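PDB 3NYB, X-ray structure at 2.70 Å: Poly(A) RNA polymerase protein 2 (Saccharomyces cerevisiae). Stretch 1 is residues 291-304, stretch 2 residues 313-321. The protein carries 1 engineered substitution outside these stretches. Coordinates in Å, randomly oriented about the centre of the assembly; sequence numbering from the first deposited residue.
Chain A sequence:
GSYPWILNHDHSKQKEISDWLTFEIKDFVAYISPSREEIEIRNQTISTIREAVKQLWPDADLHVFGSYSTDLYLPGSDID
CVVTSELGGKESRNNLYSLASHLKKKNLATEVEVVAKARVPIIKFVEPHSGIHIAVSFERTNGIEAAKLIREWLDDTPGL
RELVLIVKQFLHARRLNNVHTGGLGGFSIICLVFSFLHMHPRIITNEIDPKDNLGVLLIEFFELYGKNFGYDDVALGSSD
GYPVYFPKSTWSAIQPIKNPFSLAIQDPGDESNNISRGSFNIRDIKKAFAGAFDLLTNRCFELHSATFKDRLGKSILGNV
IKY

Stretch 1 291-304: GAFDLLTNRCFELH
Stretch 2, residues 313-321: GKSILGNVI

How a helix holds an irregular segment with one polar clamp and an apolar stripe is well illustrated in Poly(A) RNA polymerase protein 2. Residues 291-302 are helical, phi/psi near -60/-47, in a helix that begins earlier in the chain; L303 (-87/-43) continues the helix, and H304 has angles of -63/-3. Against it runs 313-321: K314 and S315 are extended (-96/163, -131/127), and 316-320 take helical angles without the regular bonds. The two run antiparallel, A292 CA lying 6.1 Å from V320 CA and R299 CA 6.5 Å from I316 CA.

R299 is the clamp. With chi1 t, chi2 p and chi3 t, its side chain carries the guanidinium to the carbonyl of S315: R299 NH2 donates to S315 O at 2.9 Å, and R299 NE adds a weak hydrogen bond to the same atom at 3.2 Å. The acceptor sits at the guanidinium edge, near its plane, where the N-H bonds point. R299 NH1 forms a salt bridge with E302 OE1 at 3.1 Å, one turn along.

The apolar stripe flanks this clamp. V320, chi1 t, points toward the helix; its CG2 lies 3.6 Å from L295 CB and 3.4 Å from L296 CD2, while its CG1 meets A292 CB at 4.0 Å. L296 (m, t) starts sideways, yet its end comes nearer. Beyond R299, L303 (m, t) brings CD1 within 3.8 Å of I316 CG1, I316 being m, t.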

ATOM      1  N   GLY A 291       7.093 -10.362  -8.953  1.00 32.46           N
ATOM      2  CA  GLY A 291       6.133 -11.424  -9.195  1.00 34.58           C
ATOM      3  C   GLY A 291       4.799 -10.852  -9.646  1.00 39.26           C
ATOM      4  O   GLY A 291       4.184 -11.340 -10.595  1.00 44.80           O
ATOM      5  N   ALA A 292       4.358  -9.798  -8.971  1.00 30.56           N
ATOM      6  CA  ALA A 292       3.074  -9.198  -9.281  1.00 38.50           C
ATOM      7  C   ALA A 292       3.093  -8.612 -10.692  1.00 41.13           C
ATOM      8  O   ALA A 292       2.191  -8.852 -11.496  1.00 45.52           O
ATOM      9  CB  ALA A 292       2.720  -8.143  -8.246  1.00 29.77           C
ATOM     10  N   PHE A 293       4.131  -7.846 -10.988  1.00 36.53           N
ATOM     11  CA  PHE A 293       4.355  -7.347 -12.335  1.00 38.79           C
ATOM     12  C   PHE A 293       4.326  -8.486 -13.363  1.00 40.34           C
ATOM     13  O   PHE A 293       3.596  -8.416 -14.349  1.00 46.26           O
ATOM     14  CB  PHE A 293       5.695  -6.625 -12.387  1.00 31.14           C
ATOM     15  CG  PHE A 293       6.074  -6.167 -13.745  1.00 46.19           C
ATOM     16  CD1 PHE A 293       5.829  -4.866 -14.140  1.00 55.04           C
ATOM     17  CD2 PHE A 293       6.680  -7.034 -14.636  1.00 59.38           C
ATOM     18  CE1 PHE A 293       6.179  -4.434 -15.399  1.00 60.83           C
ATOM     19  CE2 PHE A 293       7.030  -6.613 -15.897  1.00 59.61           C
ATOM     20  CZ  PHE A 293       6.781  -5.308 -16.281  1.00 66.29           C
ATOM     21  N   ASP A 294       5.116  -9.533 -13.130  1.00 40.29           N
ATOM     22  CA  ASP A 294       5.170 -10.667 -14.048  1.00 47.17           C
ATOM     23  C   ASP A 294       3.785 -11.250 -14.283  1.00 56.71           C
ATOM     24  O   ASP A 294       3.398 -11.501 -15.425  1.00 60.94           O
ATOM     25  CB  ASP A 294       6.101 -11.758 -13.518  1.00 51.88           C
ATOM     26  CG  ASP A 294       7.565 -11.368 -13.595  1.00 68.51           C
ATOM     27  OD1 ASP A 294       7.860 -10.189 -13.884  1.00 80.63           O
ATOM     28  OD2 ASP A 294       8.426 -12.244 -13.362  1.00 68.57           O
ATOM     29  N   LEU A 295       3.042 -11.460 -13.197  1.00 46.80           N
ATOM     30  CA  LEU A 295       1.711 -12.056 -13.271  1.00 41.12           C
ATOM     31  C   LEU A 295       0.726 -11.182 -14.043  1.00 43.68           C
ATOM     32  O   LEU A 295       0.046 -11.662 -14.953  1.00 36.05           O
ATOM     33  CB  LEU A 295       1.177 -12.338 -11.868  1.00 44.75           C
ATOM     34  CG  LEU A 295       1.795 -13.516 -11.104  1.00 40.93           C
ATOM     35  CD1 LEU A 295       1.716 -13.321  -9.596  1.00 43.50           C
ATOM     36  CD2 LEU A 295       1.129 -14.813 -11.502  1.00 36.56           C
ATOM     37  N   LEU A 296       0.662  -9.902 -13.682  1.00 38.99           N
ATOM     38  CA  LEU A 296      -0.240  -8.951 -14.339  1.00 41.40           C
ATOM     39  C   LEU A 296       0.041  -8.800 -15.833  1.00 50.93           C
ATOM     40  O   LEU A 296      -0.872  -8.899 -16.658  1.00 41.93           O
ATOM     41  CB  LEU A 296      -0.164  -7.576 -13.678  1.00 35.27           C
ATOM     42  CG  LEU A 296      -0.669  -7.440 -12.243  1.00 36.47           C
ATOM     43  CD1 LEU A 296      -0.351  -6.042 -11.738  1.00 46.26           C
ATOM     44  CD2 LEU A 296      -2.159  -7.712 -12.149  1.00 32.54           C
ATOM     45  N   THR A 297       1.306  -8.547 -16.169  1.00 52.67           N
ATOM     46  CA  THR A 297       1.710  -8.360 -17.557  1.00 47.47           C
ATOM     47  C   THR A 297       1.514  -9.633 -18.373  1.00 53.83           C
ATOM     48  O   THR A 297       1.000  -9.583 -19.493  1.00 58.93           O
ATOM     49  CB  THR A 297       3.169  -7.890 -17.671  1.00 46.95           C
ATOM     50  OG1 THR A 297       4.047  -8.917 -17.195  1.00 57.72           O
ATOM     51  CG2 THR A 297       3.382  -6.628 -16.852  1.00 43.22           C
ATOM     52  N   ASN A 298       1.917 -10.773 -17.819  1.00 49.06           N
ATOM     53  CA  ASN A 298       1.740 -12.044 -18.518  1.00 54.97           C
ATOM     54  C   ASN A 298       0.279 -12.285 -18.813  1.00 55.69           C
ATOM     55  O   ASN A 298      -0.087 -12.696 -19.910  1.00 57.79           O
ATOM     56  CB  ASN A 298       2.281 -13.207 -17.691  1.00 56.46           C
ATOM     57  CG  ASN A 298       3.775 -13.337 -17.793  1.00 62.64           C
ATOM     58  OD1 ASN A 298       4.391 -12.821 -18.727  1.00 59.76           O
ATOM     59  ND2 ASN A 298       4.373 -14.024 -16.831  1.00 66.01           N
ATOM     60  N   ARG A 299      -0.549 -12.026 -17.808  1.00 56.58           N
ATOM     61  CA  ARG A 299      -1.992 -12.159 -17.923  1.00 54.57           C
ATOM     62  C   ARG A 299      -2.538 -11.271 -19.040  1.00 51.51           C
ATOM     63  O   ARG A 299      -3.323 -11.716 -19.879  1.00 44.45           O
ATOM     64  CB  ARG A 299      -2.643 -11.804 -16.585  1.00 45.72           C
ATOM     65  CG  ARG A 299      -4.159 -11.889 -16.551  1.00 44.20           C
ATOM     66  CD  ARG A 299      -4.658 -13.261 -16.940  1.00 46.26           C
ATOM     67  NE  ARG A 299      -5.980 -13.532 -16.396  1.00 45.41           N
ATOM     68  CZ  ARG A 299      -6.562 -14.723 -16.433  1.00 50.55           C
ATOM     69  NH1 ARG A 299      -5.929 -15.739 -17.006  1.00 52.80           N
ATOM     70  NH2 ARG A 299      -7.771 -14.898 -15.901  1.00 43.95           N
ATOM     71  N   CYS A 300      -2.118 -10.013 -19.053  1.00 50.55           N
ATOM     72  CA  CYS A 300      -2.545  -9.096 -20.098  1.00 48.18           C
ATOM     73  C   CYS A 300      -2.217  -9.629 -21.495  1.00 60.96           C
ATOM     74  O   CYS A 300      -3.059  -9.588 -22.390  1.00 71.38           O
ATOM     75  CB  CYS A 300      -1.929  -7.716 -19.883  1.00 47.40           C
ATOM     76  SG  CYS A 300      -2.673  -6.793 -18.520  1.00 50.64           S
ATOM     77  N   PHE A 301      -0.997 -10.127 -21.685  1.00 59.87           N
ATOM     78  CA  PHE A 301      -0.635 -10.715 -22.967  1.00 46.42           C
ATOM     79  C   PHE A 301      -1.598 -11.859 -23.267  1.00 54.60           C
ATOM     80  O   PHE A 301      -2.189 -11.926 -24.345  1.00 61.95           O
ATOM     81  CB  PHE A 301       0.803 -11.235 -22.958  1.00 42.73           C
ATOM     82  CG  PHE A 301       1.842 -10.170 -22.744  1.00 55.78           C
ATOM     83  CD1 PHE A 301       2.921 -10.398 -21.906  1.00 59.25           C
ATOM     84  CD2 PHE A 301       1.744  -8.945 -23.379  1.00 65.85           C
ATOM     85  CE1 PHE A 301       3.884  -9.425 -21.705  1.00 58.56           C
ATOM     86  CE2 PHE A 301       2.705  -7.969 -23.182  1.00 64.03           C
ATOM     87  CZ  PHE A 301       3.776  -8.210 -22.343  1.00 58.00           C
ATOM     88  N   GLU A 302      -1.763 -12.743 -22.288  1.00 54.91           N
ATOM     89  CA  GLU A 302      -2.594 -13.936 -22.431  1.00 56.03           C
ATOM     90  C   GLU A 302      -4.024 -13.659 -22.896  1.00 59.92           C
ATOM     91  O   GLU A 302      -4.594 -14.449 -23.643  1.00 65.89           O
ATOM     92  CB  GLU A 302      -2.619 -14.729 -21.123  1.00 59.55           C
ATOM     93  CG  GLU A 302      -3.448 -16.002 -21.189  1.00 73.89           C
ATOM     94  CD  GLU A 302      -3.632 -16.659 -19.830  1.00 87.31           C
ATOM     95  OE1 GLU A 302      -3.426 -15.982 -18.800  1.00 86.06           O
ATOM     96  OE2 GLU A 302      -3.987 -17.855 -19.794  1.00 96.84           O
ATOM     97  N   LEU A 303      -4.604 -12.547 -22.455  1.00 62.16           N
ATOM     98  CA  LEU A 303      -5.984 -12.219 -22.814  1.00 54.86           C
ATOM     99  C   LEU A 303      -6.068 -11.458 -24.133  1.00 61.38           C
ATOM    100  O   LEU A 303      -6.928 -11.742 -24.968  1.00 72.11           O
ATOM    101  CB  LEU A 303      -6.669 -11.424 -21.695  1.00 54.35           C
ATOM    102  CG  LEU A 303      -6.782 -12.107 -20.327  1.00 59.62           C
ATOM    103  CD1 LEU A 303      -7.298 -11.135 -19.291  1.00 55.02           C
ATOM    104  CD2 LEU A 303      -7.664 -13.350 -20.383  1.00 53.97           C
ATOM    105  N   HIS A 304      -5.170 -10.494 -24.319  1.00 65.93           N
ATOM    106  CA  HIS A 304      -5.126  -9.703 -25.547  1.00 75.22           C
ATOM    107  C   HIS A 304      -4.823 -10.567 -26.772  1.00 81.98           C
ATOM    108  O   HIS A 304      -4.807 -10.077 -27.898  1.00 81.00           O
ATOM    109  CB  HIS A 304      -4.086  -8.586 -25.428  1.00 73.61           C
ATOM    110  CG  HIS A 304      -4.065  -7.648 -26.597  1.00 79.92           C
ATOM    111  ND1 HIS A 304      -4.896  -6.551 -26.686  1.00 90.57           N
ATOM    112  CD2 HIS A 304      -3.309  -7.638 -27.720  1.00 66.79           C
ATOM    113  CE1 HIS A 304      -4.655  -5.908 -27.815  1.00 84.90           C
ATOM    114  NE2 HIS A 304      -3.695  -6.547 -28.460  1.00 70.94           N
ATOM    115  N   GLY A 313     -16.106 -13.629 -18.624  1.00 47.30           N
ATOM    116  CA  GLY A 313     -16.075 -13.918 -17.202  1.00 47.52           C
ATOM    117  C   GLY A 313     -14.700 -14.125 -16.593  1.00 49.08           C
ATOM    118  O   GLY A 313     -14.575 -14.798 -15.571  1.00 52.87           O
ATOM    119  N   LYS A 314     -13.666 -13.554 -17.206  1.00 39.31           N
ATOM    120  CA  LYS A 314     -12.315 -13.740 -16.695  1.00 42.62           C
ATOM    121  C   LYS A 314     -11.890 -12.596 -15.798  1.00 36.85           C
ATOM    122  O   LYS A 314     -12.501 -11.537 -15.803  1.00 38.49           O
ATOM    123  CB  LYS A 314     -11.300 -13.953 -17.822  1.00 45.71           C
ATOM    124  CG  LYS A 314     -11.395 -15.319 -18.462  1.00 53.45           C
ATOM    125  CD  LYS A 314     -11.729 -16.381 -17.426  1.00 68.17           C
ATOM    126  CE  LYS A 314     -12.051 -17.710 -18.095  1.00 78.54           C
ATOM    127  NZ  LYS A 314     -10.920 -18.146 -18.955  1.00 79.61           N
ATOM    128  N   SER A 315     -10.841 -12.834 -15.019  1.00 40.77           N
ATOM    129  CA  SER A 315     -10.366 -11.868 -14.050  1.00 27.64           C
ATOM    130  C   SER A 315      -8.873 -11.674 -14.175  1.00 33.78           C
ATOM    131  O   SER A 315      -8.111 -12.639 -14.145  1.00 53.16           O
ATOM    132  CB  SER A 315     -10.685 -12.336 -12.639  1.00 26.30           C
ATOM    133  OG  SER A 315     -10.058 -11.488 -11.704  1.00 32.49           O
ATOM    134  N   ILE A 316      -8.457 -10.420 -14.310  1.00 37.32           N
ATOM    135  CA  ILE A 316      -7.041 -10.083 -14.389  1.00 39.47           C
ATOM    136  C   ILE A 316      -6.414 -10.096 -12.994  1.00 43.95           C
ATOM    137  O   ILE A 316      -5.391 -10.753 -12.777  1.00 49.95           O
ATOM    138  CB  ILE A 316      -6.826  -8.693 -15.000  1.00 39.21           C
ATOM    139  CG1 ILE A 316      -7.279  -8.649 -16.451  1.00 45.52           C
ATOM    140  CG2 ILE A 316      -5.372  -8.300 -14.915  1.00 39.91           C
ATOM    141  CD1 ILE A 316      -7.254  -7.249 -17.033  1.00 44.83           C
ATOM    142  N   LEU A 317      -7.039  -9.365 -12.067  1.00 36.24           N
ATOM    143  CA  LEU A 317      -6.566  -9.253 -10.689  1.00 32.07           C
ATOM    144  C   LEU A 317      -6.604 -10.587  -9.946  1.00 40.44           C
ATOM    145  O   LEU A 317      -5.722 -10.878  -9.140  1.00 44.99           O
ATOM    146  CB  LEU A 317      -7.393  -8.234  -9.903  1.00 24.61           C
ATOM    147  CG  LEU A 317      -7.316  -6.755 -10.207  1.00 30.59           C
ATOM    148  CD1 LEU A 317      -8.354  -5.999  -9.378  1.00 26.27           C
ATOM    149  CD2 LEU A 317      -5.927  -6.256  -9.893  1.00 24.31           C
ATOM    150  N   GLY A 318      -7.625 -11.387 -10.227  1.00 39.52           N
ATOM    151  CA  GLY A 318      -7.960 -12.546  -9.416  1.00 55.23           C
ATOM    152  C   GLY A 318      -6.812 -13.389  -8.883  1.00 58.00           C
ATOM    153  O   GLY A 318      -6.809 -13.753  -7.707  1.00 53.65           O
ATOM    154  N   ASN A 319      -5.854 -13.729  -9.740  1.00 61.26           N
ATOM    155  CA  ASN A 319      -4.757 -14.591  -9.323  1.00 55.48           C
ATOM    156  C   ASN A 319      -3.575 -13.818  -8.725  1.00 47.44           C
ATOM    157  O   ASN A 319      -2.705 -14.399  -8.080  1.00 46.89           O
ATOM    158  CB  ASN A 319      -4.308 -15.495 -10.474  1.00 64.67           C
ATOM    159  CG  ASN A 319      -3.415 -16.642  -9.999  1.00 77.44           C
ATOM    160  OD1 ASN A 319      -2.371 -16.416  -9.391  1.00 88.98           O
ATOM    161  ND2 ASN A 319      -3.822 -17.872 -10.279  1.00 69.86           N
ATOM    162  N   VAL A 320      -3.540 -12.501  -8.913  1.00 42.21           N
ATOM    163  CA  VAL A 320      -2.412 -11.730  -8.361  1.00 41.76           C
ATOM    164  C   VAL A 320      -2.628 -11.450  -6.870  1.00 46.77           C
ATOM    165  O   VAL A 320      -1.802 -11.812  -6.014  1.00 44.55           O
ATOM    166  CB  VAL A 320      -2.108 -10.429  -9.161  1.00 37.62           C
ATOM    167  CG1 VAL A 320      -0.909  -9.693  -8.588  1.00 36.51           C
ATOM    168  CG2 VAL A 320      -1.827 -10.753 -10.625  1.00 44.99           C
ATOM    169  N   ILE A 321      -3.723 -10.746  -6.584  1.00 53.65           N
ATOM    170  CA  ILE A 321      -4.268 -10.637  -5.234  1.00 54.86           C
ATOM    171  C   ILE A 321      -4.804 -12.024  -4.946  1.00 60.27           C
ATOM    172  O   ILE A 321      -4.986 -12.807  -5.902  1.00 78.75           O
ATOM    173  CB  ILE A 321      -5.476  -9.698  -5.202  1.00 56.34           C
ATOM    174  CG1 ILE A 321      -6.659 -10.329  -5.943  1.00 70.20           C
ATOM    175  CG2 ILE A 321      -5.147  -8.382  -5.846  1.00 55.20           C
ATOM    176  CD1 ILE A 321      -7.935  -9.477  -5.952  1.00 63.82           C
TER